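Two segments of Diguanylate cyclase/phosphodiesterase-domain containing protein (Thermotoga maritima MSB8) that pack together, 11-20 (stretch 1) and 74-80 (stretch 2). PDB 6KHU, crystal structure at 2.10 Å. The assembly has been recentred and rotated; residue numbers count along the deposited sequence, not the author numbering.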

# COMPACT_ATOMS: atom_id res chain seq x y z
N HIS A 11 11.40 -8.24 0.63
CA HIS A 11 10.45 -9.29 0.96
C HIS A 11 9.07 -8.94 0.41
O HIS A 11 8.44 -9.74 -0.30
CB HIS A 11 10.41 -9.49 2.49
CG HIS A 11 9.68 -10.72 2.93
ND1 HIS A 11 9.74 -11.18 4.23
CD2 HIS A 11 8.88 -11.58 2.27
CE1 HIS A 11 9.01 -12.28 4.35
NE2 HIS A 11 8.47 -12.54 3.17
N PHE A 12 8.60 -7.72 0.70
CA PHE A 12 7.32 -7.24 0.19
C PHE A 12 7.23 -7.36 -1.33
O PHE A 12 6.23 -7.83 -1.88
CB PHE A 12 7.11 -5.78 0.61
CG PHE A 12 5.91 -5.14 -0.03
CD1 PHE A 12 4.65 -5.34 0.50
CD2 PHE A 12 6.04 -4.38 -1.19
CE1 PHE A 12 3.53 -4.78 -0.10
CE2 PHE A 12 4.92 -3.82 -1.79
CZ PHE A 12 3.67 -4.02 -1.25
N LEU A 13 8.27 -6.89 -2.03
CA LEU A 13 8.21 -6.86 -3.48
C LEU A 13 8.20 -8.27 -4.06
O LEU A 13 7.56 -8.50 -5.10
CB LEU A 13 9.39 -6.06 -4.03
CG LEU A 13 9.30 -4.53 -3.89
CD1 LEU A 13 10.65 -3.88 -4.20
CD2 LEU A 13 8.23 -3.96 -4.80
N ARG A 14 8.88 -9.22 -3.41
CA ARG A 14 8.79 -10.61 -3.83
C ARG A 14 7.36 -11.12 -3.72
O ARG A 14 6.84 -11.74 -4.66
CB ARG A 14 9.73 -11.48 -3.00
CG ARG A 14 9.89 -12.89 -3.57
CD ARG A 14 10.96 -13.69 -2.82
NE ARG A 14 10.47 -14.19 -1.54
CZ ARG A 14 10.89 -13.74 -0.36
NH1 ARG A 14 11.82 -12.78 -0.32
NH2 ARG A 14 10.39 -14.25 0.76
N LEU A 15 6.70 -10.86 -2.58
CA LEU A 15 5.31 -11.28 -2.42
C LEU A 15 4.40 -10.60 -3.45
O LEU A 15 3.45 -11.22 -3.94
CB LEU A 15 4.82 -10.97 -1.00
CG LEU A 15 5.55 -11.73 0.13
CD1 LEU A 15 5.10 -11.27 1.51
CD2 LEU A 15 5.37 -13.25 -0.00
N LEU A 16 4.69 -9.33 -3.76
CA LEU A 16 3.91 -8.62 -4.77
C LEU A 16 4.09 -9.24 -6.15
O LEU A 16 3.12 -9.36 -6.91
CB LEU A 16 4.30 -7.14 -4.79
CG LEU A 16 3.67 -6.27 -5.89
CD1 LEU A 16 2.14 -6.29 -5.84
CD2 LEU A 16 4.18 -4.84 -5.76
N SER A 17 5.32 -9.62 -6.51
CA SER A 17 5.52 -10.23 -7.82
C SER A 17 4.84 -11.60 -7.92
O SER A 17 4.36 -11.97 -8.99
CB SER A 17 7.01 -10.35 -8.13
OG SER A 17 7.59 -11.34 -7.31
N TYR A 18 4.79 -12.35 -6.81
CA TYR A 18 4.03 -13.59 -6.82
C TYR A 18 2.54 -13.32 -7.03
O TYR A 18 1.88 -13.99 -7.83
CB TYR A 18 4.22 -14.35 -5.50
CG TYR A 18 5.62 -14.89 -5.28
CD1 TYR A 18 6.49 -15.04 -6.35
CD2 TYR A 18 6.05 -15.23 -4.01
CE1 TYR A 18 7.77 -15.52 -6.15
CE2 TYR A 18 7.34 -15.73 -3.80
CZ TYR A 18 8.19 -15.87 -4.88
OH TYR A 18 9.46 -16.36 -4.70
N GLN A 19 1.99 -12.36 -6.29
CA GLN A 19 0.58 -12.03 -6.45
C GLN A 19 0.29 -11.53 -7.86
O GLN A 19 -0.77 -11.84 -8.42
CB GLN A 19 0.17 -10.99 -5.40
CG GLN A 19 -1.21 -10.40 -5.62
CD GLN A 19 -2.32 -11.44 -5.69
OE1 GLN A 19 -2.21 -12.53 -5.12
NE2 GLN A 19 -3.41 -11.09 -6.36
N HIS A 20 1.21 -10.75 -8.44
CA HIS A 20 1.00 -10.25 -9.79
C HIS A 20 0.86 -11.40 -10.78
O HIS A 20 -0.01 -11.38 -11.66
CB HIS A 20 2.15 -9.31 -10.20
CG HIS A 20 1.99 -8.70 -11.56
ND1 HIS A 20 1.07 -7.71 -11.83
CD2 HIS A 20 2.65 -8.92 -12.72
CE1 HIS A 20 1.16 -7.35 -13.10
NE2 HIS A 20 2.12 -8.08 -13.67
N PHE A 74 5.26 3.54 3.00
CA PHE A 74 4.70 2.20 3.08
C PHE A 74 4.07 1.83 1.75
O PHE A 74 3.61 2.69 0.99
CB PHE A 74 3.62 2.09 4.16
CG PHE A 74 4.15 2.07 5.56
CD1 PHE A 74 4.62 0.89 6.11
CD2 PHE A 74 4.14 3.22 6.34
CE1 PHE A 74 5.10 0.86 7.43
CE2 PHE A 74 4.62 3.20 7.65
CZ PHE A 74 5.09 2.02 8.19
N ALA A 75 4.02 0.52 1.49
CA ALA A 75 3.24 -0.01 0.39
C ALA A 75 2.28 -1.06 0.91
O ALA A 75 2.48 -1.65 1.98
CB ALA A 75 4.14 -0.58 -0.71
N LEU A 76 1.21 -1.27 0.15
CA LEU A 76 0.16 -2.22 0.47
C LEU A 76 -0.39 -2.77 -0.83
O LEU A 76 -0.59 -2.01 -1.79
CB LEU A 76 -0.97 -1.56 1.28
CG LEU A 76 -2.33 -2.25 1.35
CD1 LEU A 76 -2.31 -3.40 2.38
CD2 LEU A 76 -3.43 -1.24 1.70
N PHE A 77 -0.64 -4.07 -0.87
CA PHE A 77 -1.48 -4.58 -1.94
C PHE A 77 -2.61 -5.42 -1.35
O PHE A 77 -2.43 -6.10 -0.35
CB PHE A 77 -0.68 -5.36 -3.02
CG PHE A 77 -0.04 -6.65 -2.55
CD1 PHE A 77 -0.76 -7.84 -2.51
CD2 PHE A 77 1.32 -6.68 -2.24
CE1 PHE A 77 -0.16 -9.02 -2.12
CE2 PHE A 77 1.94 -7.87 -1.85
CZ PHE A 77 1.20 -9.04 -1.79
N VAL A 78 -3.78 -5.32 -1.99
CA VAL A 78 -5.02 -5.95 -1.54
C VAL A 78 -5.61 -6.71 -2.73
O VAL A 78 -5.94 -6.11 -3.76
CB VAL A 78 -6.02 -4.92 -0.98
CG1 VAL A 78 -5.50 -4.31 0.32
CG2 VAL A 78 -6.26 -3.79 -1.97
N ILE A 79 -5.72 -8.02 -2.59
CA ILE A 79 -6.16 -8.82 -3.73
C ILE A 79 -7.67 -8.71 -3.87
O ILE A 79 -8.41 -8.50 -2.90
CB ILE A 79 -5.70 -10.28 -3.59
CG1 ILE A 79 -6.53 -10.99 -2.53
CG2 ILE A 79 -4.19 -10.36 -3.24
CD1 ILE A 79 -7.62 -11.87 -3.13
N GLY A 80 -8.14 -8.87 -5.11
CA GLY A 80 -9.56 -8.81 -5.38
C GLY A 80 -10.12 -7.41 -5.48
O GLY A 80 -11.33 -7.27 -5.67

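No hydrogen bond crosses between these two stretches, and most of the contact is gathered around one aromatic side chain. Phe 77, from the strand, touches Phe 12, Leu 15, Leu 16 and Gln 19 of the helix and gives up 115 Å² to it, more than any other residue here, out of 354 Å² buried on both sides together. The pair illustrates a general principle of α/β packing: the helix bonds its own backbone, no backbone hydrogen bond passes from it to the strand, and what joins the two is the fit of side chains.

The geometry sets the spacing. The helix 11-20 and the strand 74-79 run in nearly the same direction, 25° apart, with their axes 10.0 Å from each other at closest approach. A strand alternates its side chains, so Ala 75, Phe 77 and Ile 79 direct their CA-to-CB bonds toward the helix while Leu 76 and Val 78 direct theirs away. The helix answers with a stripe of its own: Phe 12, Leu 15 and Gln 19 point toward the strand and Leu 16 lies sideways to it, whereas Leu 13 and Ser 17 start out away from it. The two patterns keep step, with Phe 12 opposite Ala 75, Leu 16 opposite Phe 77 and Gln 19 opposite Ile 79 in the backbone register.

At the first of these levels a large residue meets a small one. Phe 12, in the t rotamer, extends its ring to the strand, where Phe 12 CE2 lies 3.5 Å from CB of Ala 75. The short alanine side chain lets the ring come close to the strand backbone, and Phe 12 CZ is 3.9 Å from Leu 76 N. Phe 12 CE1 also lies 3.6 Å from Phe 77 CD2; the two rings meet obliquely, with centroids 5.5 Å apart and planes at 49°.

At the second level the large ring comes from the strand. Phe 77, with chi1 at 66°, carries its ring up to the helix backbone: Phe 77 CE2 is 3.6 Å from Leu 16 CA, and Phe 77 CZ is 3.8 Å from Leu 15 O. That carbonyl already accepts the helical hydrogen bond from Gln 19 N, so its contact with the ring need not supply a polar partner. Leu 16 adds an apolar contact from CD1 to Phe 77 CD2 at 3.7 Å, and Leu 15 a looser one from CB to Phe 77 CZ at 4.2 Å.

Gln 19 shows how a polar residue can serve at such a boundary. Gln 19 CB packs 3.8 Å from Phe 77 CE1, while Gln 19 CD approaches Ile 79 CG2 to 3.3 Å, a tight contact between an amide carbon and a methyl group. The side chain is buried, but OE1 is hydrogen-bonded to a residue just beyond the stretches. Past Ile 79 the contact ends, and Gly 80, with a positive phi of 80°, adopts a backbone conformation that favours glycine.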